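Local structure of putative uncharacterized protein (3M3I) at residues Gln93-Leu98 and Glu203-Gln208; Glu82-His87 and Ala154-Ser159; Lys99-Glu104 and Tyr128-Arg133; Asp186-Ile189 and Ala193-Met196; His76-Asp81 and Pro180-Arg185. The protein is of unknown function but belongs to the cupin superfamily (DUF985) and folds as a beta-barrel that is paired with a second copy. All coordinates share one frame; numbering follows the deposited sequence.

The five contacts lie around one cupin beta-barrel. Contact 2 lies at the centre of the chain, between the two sheets. Contact 1, its centre about 12 Å away, covers the outer side of the five-stranded sheet with a helix, and the two meet where His95 N bonds to Gly157 O (2.9 Å). Contact 3, centre about 11 Å from that of contact 1, closes one edge of that sheet beside strand 92-98. Toward the other edge contacts 4 and 5, centres about 14 Å apart, are joined by the salt bridge of Glu188 OE1 with Arg77 NH1 (2.9 Å). Contacts 2 and 5 reach the second subunit. Contacts 1 and 5, centres about 19 Å apart, do not touch.

Contact 1 of 5, residues Gln93-Leu98 and Glu203-Gln208; sequences QLHVIL and EAVIKQ
The outer face of the cupin barrel is covered here by a C-terminal helix: His95 and Ile97 of strand 92-98 reach out to Val205 and Gln208 of helix 203-209. The alternation of the strand explains the choice of residues, since His95 and Ile97 point at the helix while Val96 between them turns the opposite way. Over segments 93-98 and 203-208 the axes approach to 10.5 Å at an angle of 126° between their directions, and the backbones come nearest at His95 and Val205.

Val205 is the apolar residue the helix offers, and each of its methyls has its own neighbour. CG1 meets Ile97 CD1 at 4.3 Å, the far end of the isoleucine chain, while CG2 rests obliquely against His95, 4.3 Å from its CB. Both contacts are loose rather than interlocked. One turn on, at the solvent side, Gln208 sends out an extended side chain with CG anti to its backbone N (chi1 176°), which carries the amide across to the imidazole.

That imidazole is already fixed in its rotation. Its NE2 is hydrogen-bonded to the hydroxyl of Ser159, and its ND1 has a weak bond to Tyr131 OH, so the carbon between the two nitrogens is what faces the helix. On the far flank of the helix, Lys207 NZ makes a salt bridge to Glu203 OE2 (3.1 Å). At the imidazole itself, Gln208 NE2 lies 3.1 Å from His95 CE1, with the amide plane turned 82° from the ring.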
# COMPACT_ATOMS: atom_id res chain seq x y z
N GLN A 93 0.23 -16.29 0.61
CA GLN A 93 0.70 -16.80 1.88
C GLN A 93 2.10 -16.29 2.13
O GLN A 93 3.03 -16.59 1.37
CB GLN A 93 0.66 -18.32 1.93
CG GLN A 93 0.93 -18.86 3.32
CD GLN A 93 0.84 -20.36 3.41
OE1 GLN A 93 0.04 -20.99 2.74
NE2 GLN A 93 1.66 -20.93 4.27
N LEU A 94 2.23 -15.51 3.19
CA LEU A 94 3.49 -14.93 3.61
C LEU A 94 4.05 -15.83 4.69
O LEU A 94 3.34 -16.20 5.63
CB LEU A 94 3.28 -13.52 4.17
CG LEU A 94 3.27 -12.35 3.21
CD1 LEU A 94 2.74 -11.11 3.90
CD2 LEU A 94 4.69 -12.12 2.71
N HIS A 95 5.33 -16.17 4.55
CA HIS A 95 6.03 -17.01 5.50
C HIS A 95 7.04 -16.13 6.20
O HIS A 95 8.08 -15.83 5.63
CB HIS A 95 6.76 -18.15 4.76
CG HIS A 95 5.85 -19.02 3.94
ND1 HIS A 95 5.68 -20.36 4.19
CD2 HIS A 95 5.06 -18.73 2.88
CE1 HIS A 95 4.83 -20.86 3.31
NE2 HIS A 95 4.44 -19.89 2.51
N VAL A 96 6.74 -15.71 7.42
CA VAL A 96 7.54 -14.69 8.11
C VAL A 96 8.24 -15.26 9.35
O VAL A 96 7.58 -15.66 10.30
CB VAL A 96 6.63 -13.51 8.56
CG1 VAL A 96 7.45 -12.41 9.21
CG2 VAL A 96 5.87 -12.93 7.37
N ILE A 97 9.57 -15.31 9.35
CA ILE A 97 10.31 -15.63 10.56
C ILE A 97 10.78 -14.30 11.15
O ILE A 97 11.57 -13.61 10.54
CB ILE A 97 11.52 -16.55 10.30
CG1 ILE A 97 11.13 -17.77 9.45
CG2 ILE A 97 12.11 -16.99 11.64
CD1 ILE A 97 12.30 -18.42 8.72
N LEU A 98 10.28 -13.94 12.32
CA LEU A 98 10.59 -12.64 12.91
C LEU A 98 11.91 -12.71 13.63
O LEU A 98 12.22 -13.73 14.22
CB LEU A 98 9.51 -12.22 13.91
CG LEU A 98 8.05 -12.22 13.45
CD1 LEU A 98 7.14 -12.06 14.67
CD2 LEU A 98 7.78 -11.11 12.44
N GLU A 203 13.22 -26.08 9.94
CA GLU A 203 13.61 -26.88 8.78
C GLU A 203 12.55 -26.92 7.68
O GLU A 203 12.88 -26.76 6.51
CB GLU A 203 14.02 -28.31 9.17
CG GLU A 203 14.45 -29.19 7.96
CD GLU A 203 15.22 -30.47 8.33
OE1 GLU A 203 15.44 -30.73 9.54
OE2 GLU A 203 15.63 -31.24 7.43
N ALA A 204 11.30 -27.14 8.06
CA ALA A 204 10.20 -27.28 7.09
C ALA A 204 10.02 -26.03 6.22
O ALA A 204 9.96 -26.13 4.99
CB ALA A 204 8.92 -27.64 7.80
N VAL A 205 9.92 -24.86 6.84
CA VAL A 205 9.82 -23.61 6.07
C VAL A 205 11.11 -23.37 5.29
O VAL A 205 11.07 -22.91 4.15
CB VAL A 205 9.48 -22.37 6.97
CG1 VAL A 205 10.42 -22.28 8.15
CG2 VAL A 205 9.56 -21.06 6.17
N ILE A 206 12.26 -23.73 5.87
CA ILE A 206 13.53 -23.52 5.20
C ILE A 206 13.60 -24.35 3.90
O ILE A 206 13.84 -23.78 2.83
CB ILE A 206 14.73 -23.84 6.10
CG1 ILE A 206 14.87 -22.78 7.19
CG2 ILE A 206 16.03 -23.88 5.28
CD1 ILE A 206 15.79 -23.19 8.33
N LYS A 207 13.36 -25.65 3.99
CA LYS A 207 13.37 -26.52 2.82
C LYS A 207 12.24 -26.24 1.81
O LYS A 207 12.38 -26.55 0.65
CB LYS A 207 13.36 -28.00 3.23
CG LYS A 207 14.75 -28.50 3.68
CD LYS A 207 14.74 -29.93 4.13
CE LYS A 207 16.17 -30.42 4.42
NZ LYS A 207 16.27 -31.91 4.51
N GLN A 208 11.14 -25.66 2.28
CA GLN A 208 10.02 -25.27 1.42
C GLN A 208 10.31 -23.95 0.72
O GLN A 208 10.08 -23.83 -0.47
CB GLN A 208 8.73 -25.15 2.23
CG GLN A 208 7.47 -24.66 1.45
CD GLN A 208 6.23 -24.56 2.34
OE1 GLN A 208 6.10 -25.27 3.34
NE2 GLN A 208 5.31 -23.67 1.97

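Contact 2 of 5, residues Glu82-His87 and Ala154-Ser159; sequences ETWMYH and AIFGSS
Glu82 begins the contact by pushing its carboxylate at the rim of the Phe156 ring. Its chain is fully extended, and this carries OE1 to 3.2 Å from Phe156 CE2 and as near to CZ. OE1 lies in the plane of the ring while the carboxylate stands at 89° to it, so the oxygen faces the ring hydrogens, the slightly positive part of a benzene ring.

Two residues on, Trp84 points to the same side. Its NE1 gives a weak, bent hydrogen bond to Glu82 OE1 (3.3 Å, 125°), and this oxygen is thus shared between the indole and the phenylalanine. The six-membered part of the indole continues across: Trp84 CZ2 meets Phe156 CE2 at 4.0 Å, each at the edge of the other ring rather than stacked on it. Farther along, Trp84 CH2 passes 4.3 Å from Ser158 OG.

Segments 82-87 and 155-159 run nearly parallel, 17° apart, but with axes 11.7 Å from each other they are opposite walls of the barrel and not sheet neighbours. Strand 81-87 lies between strands 147-150 and 172-179, and Phe65 packs on Trp84; strand 155-159 lies between 92-98 and 76-77, whose His76 ring meets Phe156. At its far end strand 81-87 reaches the dimer interface, where Tyr86 O bonds to His87 of the second subunit.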
# COMPACT_ATOMS: atom_id res chain seq x y z
N GLU A 82 8.23 -3.80 5.28
CA GLU A 82 7.58 -3.88 3.98
C GLU A 82 6.09 -4.22 4.13
O GLU A 82 5.73 -5.24 4.72
CB GLU A 82 8.28 -4.92 3.13
CG GLU A 82 7.68 -5.04 1.74
CD GLU A 82 8.40 -6.03 0.87
OE1 GLU A 82 8.76 -7.12 1.36
OE2 GLU A 82 8.59 -5.71 -0.32
N THR A 83 5.24 -3.37 3.57
CA THR A 83 3.80 -3.50 3.72
C THR A 83 3.20 -4.06 2.44
O THR A 83 3.45 -3.54 1.36
CB THR A 83 3.14 -2.12 4.07
OG1 THR A 83 3.64 -1.65 5.33
CG2 THR A 83 1.65 -2.26 4.15
N TRP A 84 2.40 -5.12 2.59
CA TRP A 84 1.80 -5.88 1.48
C TRP A 84 0.29 -5.65 1.38
O TRP A 84 -0.42 -5.99 2.29
CB TRP A 84 2.03 -7.37 1.73
CG TRP A 84 3.45 -7.75 1.66
CD1 TRP A 84 4.45 -7.37 2.50
CD2 TRP A 84 4.05 -8.60 0.68
NE1 TRP A 84 5.64 -7.92 2.10
CE2 TRP A 84 5.42 -8.68 0.98
CE3 TRP A 84 3.55 -9.29 -0.43
CZ2 TRP A 84 6.31 -9.42 0.22
CZ3 TRP A 84 4.44 -10.04 -1.19
CH2 TRP A 84 5.81 -10.10 -0.86
N MET A 85 -0.19 -5.14 0.24
CA MET A 85 -1.61 -4.81 0.02
C MET A 85 -2.22 -5.70 -1.06
O MET A 85 -1.77 -5.65 -2.18
CB MET A 85 -1.76 -3.37 -0.46
CG MET A 85 -1.99 -2.34 0.61
SD MET A 85 -0.54 -1.66 1.40
CE MET A 85 0.63 -1.43 0.05
N TYR A 86 -3.29 -6.44 -0.74
CA TYR A 86 -3.97 -7.30 -1.69
C TYR A 86 -4.76 -6.52 -2.78
O TYR A 86 -5.51 -5.61 -2.48
CB TYR A 86 -4.93 -8.25 -0.95
CG TYR A 86 -5.80 -9.06 -1.88
CD1 TYR A 86 -7.00 -8.54 -2.39
CD2 TYR A 86 -5.42 -10.35 -2.28
CE1 TYR A 86 -7.80 -9.27 -3.25
CE2 TYR A 86 -6.23 -11.10 -3.15
CZ TYR A 86 -7.41 -10.55 -3.64
OH TYR A 86 -8.21 -11.25 -4.50
N HIS A 87 -4.58 -6.93 -4.05
CA HIS A 87 -5.28 -6.32 -5.19
C HIS A 87 -6.18 -7.32 -5.92
O HIS A 87 -7.32 -6.99 -6.25
CB HIS A 87 -4.28 -5.76 -6.20
CG HIS A 87 -3.59 -4.51 -5.74
ND1 HIS A 87 -4.24 -3.50 -5.06
CD2 HIS A 87 -2.32 -4.09 -5.90
CE1 HIS A 87 -3.39 -2.53 -4.81
NE2 HIS A 87 -2.22 -2.86 -5.30
N ALA A 154 13.08 -9.32 9.49
CA ALA A 154 12.47 -10.63 9.34
C ALA A 154 13.05 -11.38 8.14
O ALA A 154 13.32 -10.78 7.11
CB ALA A 154 10.94 -10.50 9.19
N ILE A 155 13.27 -12.68 8.32
CA ILE A 155 13.53 -13.59 7.20
C ILE A 155 12.17 -14.06 6.70
O ILE A 155 11.42 -14.70 7.44
CB ILE A 155 14.39 -14.79 7.64
CG1 ILE A 155 15.78 -14.33 8.10
CG2 ILE A 155 14.53 -15.81 6.51
CD1 ILE A 155 16.48 -15.33 8.96
N PHE A 156 11.83 -13.73 5.46
CA PHE A 156 10.49 -13.98 4.93
C PHE A 156 10.40 -14.29 3.43
O PHE A 156 11.31 -13.96 2.66
CB PHE A 156 9.58 -12.79 5.24
CG PHE A 156 9.91 -11.55 4.47
CD1 PHE A 156 11.08 -10.86 4.69
CD2 PHE A 156 9.02 -11.04 3.55
CE1 PHE A 156 11.37 -9.72 3.99
CE2 PHE A 156 9.32 -9.89 2.86
CZ PHE A 156 10.48 -9.23 3.08
N GLY A 157 9.29 -14.90 3.02
CA GLY A 157 9.08 -15.25 1.61
C GLY A 157 7.60 -15.36 1.33
O GLY A 157 6.81 -15.18 2.24
N SER A 158 7.21 -15.66 0.09
CA SER A 158 5.80 -15.81 -0.22
C SER A 158 5.49 -16.94 -1.20
O SER A 158 6.37 -17.37 -1.94
CB SER A 158 5.21 -14.48 -0.70
OG SER A 158 5.53 -14.20 -2.05
N SER A 159 4.25 -17.43 -1.16
CA SER A 159 3.80 -18.51 -2.03
C SER A 159 2.30 -18.47 -2.25
O SER A 159 1.57 -17.80 -1.52
CB SER A 159 4.20 -19.89 -1.47
OG SER A 159 3.47 -20.20 -0.30

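Contact 3 of 5, residues Lys99-Glu104 and Tyr128-Arg133; sequences KDPQDE and YQVYRR
Lys99 O accepts the backbone N-H of Tyr128 at 3.2 Å in a nearly straight bond (167°), although the donor stands above the carbonyl plane. The same two residues also meet through their side chains. The Tyr128 ring turns back over the lysine, and Lys99 CA sits on one face in a CH-pi contact, 3.9 Å from the ring centroid. From there the extended lysine chain, which leaves CB trans to N (chi1 -166°), runs out along the ring, CG passing 3.7 Å from Tyr128 CZ and CD 3.8 Å from Tyr128 OH. The phenol is held in this place by a hydrogen bond from its OH to Gly153 O, with a weak one to Arg77 besides.

Beyond this, a small apolar step follows: Pro101 CG touches Val130 CG2 at 3.9 Å. The other methyl of the valine, CG1, supports one face of the Arg132 guanidinium.

The last link is ionic. Asp103 OD2 forms a salt bridge to Arg132 NE at 3.2 Å, but the carboxylate and guanidinium planes are 43° apart and one oxygen does the work. OD1 of the same aspartate pairs with Arg106, so two arginines share the negative charge.

This is a surface contact, at the outer edge of the five-stranded sheet. The loop after strand 92-98 folds back along the beginning of strand 130-136, the outermost strand on that side; Leu98 touches both Asp103 and Arg132, and His202, just before helix 203-209, bonds to Tyr128 O.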
# COMPACT_ATOMS: atom_id res chain seq x y z
N LYS A 99 12.69 -11.63 13.60
CA LYS A 99 13.92 -11.53 14.39
C LYS A 99 13.61 -11.49 15.88
O LYS A 99 14.29 -12.12 16.68
CB LYS A 99 14.70 -10.27 14.00
CG LYS A 99 16.13 -10.23 14.48
CD LYS A 99 16.85 -9.06 13.84
CE LYS A 99 18.35 -9.09 14.08
NZ LYS A 99 19.07 -8.10 13.22
N ASP A 100 12.60 -10.72 16.25
CA ASP A 100 11.91 -10.85 17.55
C ASP A 100 10.42 -10.71 17.26
O ASP A 100 10.06 -10.17 16.22
CB ASP A 100 12.33 -9.77 18.55
CG ASP A 100 13.80 -9.42 18.47
OD1 ASP A 100 14.58 -9.91 19.31
OD2 ASP A 100 14.16 -8.63 17.58
N PRO A 101 9.55 -11.18 18.17
CA PRO A 101 8.10 -10.87 18.09
C PRO A 101 7.78 -9.38 17.81
O PRO A 101 7.26 -8.68 18.67
CB PRO A 101 7.59 -11.30 19.46
CG PRO A 101 8.49 -12.46 19.83
CD PRO A 101 9.84 -12.18 19.22
N GLN A 102 8.06 -8.94 16.58
CA GLN A 102 8.13 -7.51 16.23
C GLN A 102 6.92 -6.98 15.47
O GLN A 102 6.99 -5.92 14.84
CB GLN A 102 9.43 -7.24 15.46
CG GLN A 102 10.62 -7.09 16.40
CD GLN A 102 11.97 -7.24 15.74
OE1 GLN A 102 12.09 -7.83 14.67
NE2 GLN A 102 13.00 -6.72 16.39
N ASP A 103 5.82 -7.72 15.54
CA ASP A 103 4.53 -7.29 15.00
C ASP A 103 3.92 -6.21 15.87
O ASP A 103 3.28 -5.29 15.37
CB ASP A 103 3.55 -8.47 14.93
CG ASP A 103 3.98 -9.56 13.96
OD1 ASP A 103 4.87 -9.33 13.12
OD2 ASP A 103 3.41 -10.67 14.02
N GLU A 104 4.13 -6.32 17.19
CA GLU A 104 3.46 -5.46 18.18
C GLU A 104 3.98 -4.03 18.13
O GLU A 104 3.24 -3.08 18.38
CB GLU A 104 3.64 -6.00 19.62
CG GLU A 104 3.54 -7.54 19.82
CD GLU A 104 2.21 -8.14 19.36
OE1 GLU A 104 1.16 -7.48 19.52
OE2 GLU A 104 2.23 -9.29 18.86
N TYR A 128 15.07 -15.09 15.89
CA TYR A 128 14.41 -15.88 14.84
C TYR A 128 13.63 -17.11 15.32
O TYR A 128 13.63 -18.16 14.67
CB TYR A 128 15.42 -16.22 13.74
CG TYR A 128 15.87 -14.98 13.00
CD1 TYR A 128 15.03 -14.33 12.11
CD2 TYR A 128 17.12 -14.43 13.22
CE1 TYR A 128 15.42 -13.19 11.46
CE2 TYR A 128 17.52 -13.28 12.57
CZ TYR A 128 16.66 -12.67 11.69
OH TYR A 128 17.05 -11.54 11.03
N GLN A 129 12.91 -16.96 16.42
CA GLN A 129 12.19 -18.09 17.02
C GLN A 129 10.74 -18.22 16.58
O GLN A 129 10.20 -19.32 16.62
CB GLN A 129 12.23 -18.01 18.54
CG GLN A 129 13.62 -18.16 19.11
CD GLN A 129 13.58 -18.69 20.50
OE1 GLN A 129 13.36 -19.88 20.71
NE2 GLN A 129 13.80 -17.80 21.47
N VAL A 130 10.12 -17.12 16.16
CA VAL A 130 8.69 -17.10 15.89
C VAL A 130 8.35 -17.13 14.40
O VAL A 130 8.53 -16.16 13.68
CB VAL A 130 8.01 -15.87 16.57
CG1 VAL A 130 6.53 -15.80 16.21
CG2 VAL A 130 8.17 -15.95 18.08
N TYR A 131 7.82 -18.27 13.95
CA TYR A 131 7.32 -18.41 12.59
C TYR A 131 5.84 -18.03 12.54
O TYR A 131 5.03 -18.50 13.35
CB TYR A 131 7.52 -19.85 12.10
CG TYR A 131 6.93 -20.15 10.73
CD1 TYR A 131 7.07 -19.27 9.67
CD2 TYR A 131 6.24 -21.32 10.50
CE1 TYR A 131 6.53 -19.54 8.43
CE2 TYR A 131 5.70 -21.61 9.26
CZ TYR A 131 5.84 -20.71 8.23
OH TYR A 131 5.30 -21.00 7.00
N ARG A 132 5.50 -17.15 11.60
CA ARG A 132 4.13 -16.71 11.41
C ARG A 132 3.70 -16.89 9.97
O ARG A 132 4.33 -16.36 9.05
CB ARG A 132 3.99 -15.24 11.82
CG ARG A 132 4.21 -15.03 13.32
CD ARG A 132 3.27 -13.98 13.87
NE ARG A 132 3.52 -13.66 15.28
CZ ARG A 132 3.16 -14.41 16.32
NH1 ARG A 132 2.54 -15.58 16.14
NH2 ARG A 132 3.44 -14.01 17.55
N ARG A 133 2.64 -17.67 9.78
CA ARG A 133 2.00 -17.82 8.48
C ARG A 133 0.88 -16.79 8.38
O ARG A 133 -0.02 -16.76 9.22
CB ARG A 133 1.45 -19.25 8.32
CG ARG A 133 0.60 -19.50 7.07
CD ARG A 133 0.13 -20.96 7.03
NE ARG A 133 -0.94 -21.18 6.06
CZ ARG A 133 -2.22 -20.86 6.25
NH1 ARG A 133 -2.62 -20.30 7.39
NH2 ARG A 133 -3.11 -21.10 5.29

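Contact 4 of 5, residues Asp186-Ile189 and Ala193-Met196; sequences DFEI and AQLM
The two flat groups that face each other, the carboxylate of Glu188 and the amide of Gln194, do not stack: their planes are about 42° apart and neither covers a face of the other. Their nearest atoms, Glu188 OE2 and Gln194 NE2, are 4.3 Å apart, too far for a direct bond, so the two groups are merely neighbours. The carboxylate has a firmer tie in its other oxygen, OE1, to Arg77.

Gln194 reaches toward the strand on an extended chain. Its OE1 comes within 4.2 Å of Ile189 O, a meeting of two acceptors that brings no attraction. What holds the amide oxygen is the backbone N-H of Thr191: Gln194, third residue of helix 192-198, folds its amide back to the residue just ahead of the helix, which is consistent with one half of a capping box.

The contact is slight, 60 Å² in all, and belongs to the surface. It spans the short link from strand 188-189, the outermost strand beside 76-77, into helix 192-198. The neighbouring Leu195 packs on Leu75 and Phe190, and together with Met196 on Ile206 of helix 203-209.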
# COMPACT_ATOMS: atom_id res chain seq x y z
N ASP A 186 20.59 -3.40 0.72
CA ASP A 186 19.92 -3.98 1.89
C ASP A 186 19.15 -5.29 1.59
O ASP A 186 18.30 -5.72 2.38
CB ASP A 186 18.90 -2.98 2.44
CG ASP A 186 19.47 -1.60 2.60
OD1 ASP A 186 20.59 -1.50 3.09
OD2 ASP A 186 18.80 -0.60 2.25
N PHE A 187 19.43 -5.91 0.45
CA PHE A 187 18.71 -7.10 0.01
C PHE A 187 19.63 -8.27 0.20
O PHE A 187 20.71 -8.34 -0.43
CB PHE A 187 18.32 -6.92 -1.44
CG PHE A 187 17.59 -8.10 -2.03
CD1 PHE A 187 16.26 -8.35 -1.71
CD2 PHE A 187 18.22 -8.92 -2.97
CE1 PHE A 187 15.59 -9.41 -2.28
CE2 PHE A 187 17.55 -9.97 -3.54
CZ PHE A 187 16.24 -10.22 -3.20
N GLU A 188 19.25 -9.15 1.12
CA GLU A 188 20.00 -10.36 1.41
C GLU A 188 19.15 -11.56 1.03
O GLU A 188 18.02 -11.65 1.44
CB GLU A 188 20.40 -10.43 2.90
CG GLU A 188 21.12 -11.73 3.30
CD GLU A 188 22.01 -11.59 4.53
OE1 GLU A 188 21.84 -10.61 5.30
OE2 GLU A 188 22.87 -12.48 4.75
N ILE A 189 19.71 -12.47 0.23
CA ILE A 189 18.99 -13.67 -0.17
C ILE A 189 19.68 -14.85 0.50
O ILE A 189 20.88 -14.82 0.74
CB ILE A 189 18.93 -13.81 -1.71
CG1 ILE A 189 17.94 -14.90 -2.13
CG2 ILE A 189 20.31 -14.15 -2.30
CD1 ILE A 189 16.49 -14.53 -1.89
N ALA A 193 21.21 -24.58 2.95
CA ALA A 193 22.37 -25.10 3.70
C ALA A 193 22.97 -24.03 4.59
O ALA A 193 23.65 -24.35 5.58
CB ALA A 193 23.44 -25.64 2.75
N GLN A 194 22.77 -22.78 4.20
CA GLN A 194 23.18 -21.65 5.00
C GLN A 194 22.25 -21.51 6.22
O GLN A 194 22.73 -21.43 7.36
CB GLN A 194 23.13 -20.39 4.14
CG GLN A 194 23.43 -19.09 4.87
CD GLN A 194 23.06 -17.89 4.05
OE1 GLN A 194 22.31 -18.00 3.08
NE2 GLN A 194 23.59 -16.72 4.41
N LEU A 195 20.94 -21.50 5.98
CA LEU A 195 19.95 -21.26 7.06
C LEU A 195 19.84 -22.45 8.01
O LEU A 195 19.67 -22.28 9.21
CB LEU A 195 18.57 -20.91 6.50
CG LEU A 195 18.42 -19.59 5.72
CD1 LEU A 195 17.03 -19.46 5.08
CD2 LEU A 195 18.71 -18.38 6.60
N MET A 196 19.94 -23.67 7.48
CA MET A 196 19.96 -24.86 8.33
C MET A 196 21.10 -24.86 9.35
O MET A 196 20.99 -25.46 10.41
CB MET A 196 20.04 -26.14 7.48
CG MET A 196 18.73 -26.47 6.77
SD MET A 196 17.36 -26.63 7.91
CE MET A 196 17.67 -28.27 8.55

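Contact 5 of 5, residues His76-Asp81 and Pro180-Arg185; sequences HRLCSD and PGFDYR
Two loops at one end of the cupin barrel meet where Ser80 lies against Pro180, the residue behind a cis peptide bond that ends strand 172-179; farther on, the second loop contains an Asx turn at Asp183. Ser80 OG comes within 3.1 Å of Pro180 O, and the proline CD is 3.7 Å from the same Ser80 OG, so the serine fits closely against the proline. The hydroxyl has its hydrogen bond elsewhere, with Glu52. A water adds to the join, bridging Ser80 OG (2.7 Å) and Gly181 O (3.0 Å).

Farther along, Leu78 CD2 approaches the edge of the Phe182 ring, 3.5 Å from CE1 and near the ring plane. A trans chi1 of -177° swings the phenylalanine ring over to the leucine, and its far edge lies on the face of Tyr184. Leu78 also packs on Phe156 of strand 155-159, while Pro180 touches His47 of the second subunit.

Arg185 grips Asp183 side-on, NH2 to OD1 and NE to OD2, both from above the carboxylate plane. The turn itself is closed by Arg185 N, which bonds to the anti lone pair of Asp183 OD2 at 2.8 Å.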
# COMPACT_ATOMS: atom_id res chain seq x y z
N HIS A 76 14.24 -14.19 2.01
CA HIS A 76 15.16 -13.06 1.93
C HIS A 76 14.96 -12.14 3.14
O HIS A 76 14.05 -12.33 3.95
CB HIS A 76 14.92 -12.30 0.63
CG HIS A 76 13.56 -11.71 0.52
ND1 HIS A 76 12.44 -12.47 0.25
CD2 HIS A 76 13.12 -10.44 0.66
CE1 HIS A 76 11.38 -11.68 0.22
NE2 HIS A 76 11.76 -10.45 0.47
N ARG A 77 15.81 -11.13 3.25
CA ARG A 77 15.73 -10.23 4.38
C ARG A 77 15.99 -8.78 3.95
O ARG A 77 16.81 -8.53 3.07
CB ARG A 77 16.70 -10.68 5.47
CG ARG A 77 16.72 -9.79 6.71
CD ARG A 77 18.07 -9.83 7.36
NE ARG A 77 18.25 -11.01 8.20
CZ ARG A 77 19.40 -11.64 8.40
NH1 ARG A 77 20.51 -11.26 7.79
NH2 ARG A 77 19.43 -12.68 9.21
N LEU A 78 15.26 -7.86 4.57
CA LEU A 78 15.40 -6.43 4.32
C LEU A 78 15.88 -5.82 5.62
O LEU A 78 16.13 -6.53 6.58
CB LEU A 78 14.06 -5.82 3.89
CG LEU A 78 13.46 -6.33 2.57
CD1 LEU A 78 12.00 -5.95 2.42
CD2 LEU A 78 14.24 -5.80 1.37
N CYS A 79 16.06 -4.51 5.65
CA CYS A 79 16.35 -3.83 6.90
C CYS A 79 15.29 -2.78 7.26
O CYS A 79 15.35 -2.20 8.32
CB CYS A 79 17.76 -3.22 6.87
SG CYS A 79 17.81 -1.52 6.39
N SER A 80 14.31 -2.58 6.39
CA SER A 80 13.15 -1.75 6.68
C SER A 80 11.87 -2.59 6.57
O SER A 80 11.88 -3.66 5.98
CB SER A 80 13.10 -0.57 5.72
OG SER A 80 14.32 0.14 5.74
N ASP A 81 10.77 -2.08 7.14
CA ASP A 81 9.45 -2.72 7.06
C ASP A 81 8.97 -2.76 5.63
O ASP A 81 9.24 -1.84 4.86
CB ASP A 81 8.39 -1.94 7.84
CG ASP A 81 8.65 -1.87 9.33
OD1 ASP A 81 8.05 -0.98 9.96
OD2 ASP A 81 9.43 -2.67 9.86
N PRO A 180 11.66 2.90 5.55
CA PRO A 180 12.42 3.62 4.52
C PRO A 180 12.77 2.73 3.32
O PRO A 180 12.82 1.51 3.44
CB PRO A 180 13.66 4.10 5.28
CG PRO A 180 13.22 4.21 6.67
CD PRO A 180 12.30 3.05 6.87
N GLY A 181 13.04 3.35 2.17
CA GLY A 181 12.92 2.70 0.87
C GLY A 181 13.82 1.52 0.58
O GLY A 181 14.83 1.30 1.25
N PHE A 182 13.44 0.75 -0.44
CA PHE A 182 14.22 -0.39 -0.88
C PHE A 182 15.52 0.03 -1.61
O PHE A 182 15.56 1.00 -2.37
CB PHE A 182 13.35 -1.28 -1.80
CG PHE A 182 14.04 -2.52 -2.26
CD1 PHE A 182 14.01 -3.67 -1.51
CD2 PHE A 182 14.73 -2.54 -3.44
CE1 PHE A 182 14.66 -4.81 -1.93
CE2 PHE A 182 15.38 -3.67 -3.86
CZ PHE A 182 15.34 -4.80 -3.10
N ASP A 183 16.58 -0.74 -1.35
CA ASP A 183 17.87 -0.57 -2.00
C ASP A 183 18.50 -1.95 -1.97
O ASP A 183 18.54 -2.59 -0.93
CB ASP A 183 18.72 0.47 -1.24
CG ASP A 183 20.01 0.85 -1.99
OD1 ASP A 183 20.19 2.04 -2.30
OD2 ASP A 183 20.86 -0.04 -2.25
N TYR A 184 18.98 -2.42 -3.13
CA TYR A 184 19.56 -3.76 -3.20
C TYR A 184 20.77 -3.92 -2.28
O TYR A 184 21.15 -5.04 -1.94
CB TYR A 184 19.90 -4.15 -4.64
CG TYR A 184 18.72 -4.68 -5.43
CD1 TYR A 184 18.22 -5.95 -5.21
CD2 TYR A 184 18.11 -3.91 -6.42
CE1 TYR A 184 17.14 -6.44 -5.95
CE2 TYR A 184 17.02 -4.39 -7.16
CZ TYR A 184 16.55 -5.65 -6.92
OH TYR A 184 15.47 -6.12 -7.65
N ARG A 185 21.36 -2.81 -1.82
CA ARG A 185 22.42 -2.91 -0.84
C ARG A 185 21.90 -3.52 0.46
O ARG A 185 22.68 -4.12 1.19
CB ARG A 185 23.12 -1.58 -0.61
CG ARG A 185 24.06 -1.19 -1.75
CD ARG A 185 24.64 0.19 -1.60
NE ARG A 185 23.62 1.23 -1.66
CZ ARG A 185 23.85 2.55 -1.68
NH1 ARG A 185 25.09 3.04 -1.70
NH2 ARG A 185 22.82 3.39 -1.73
O HOH W 1 16.08 1.19 3.98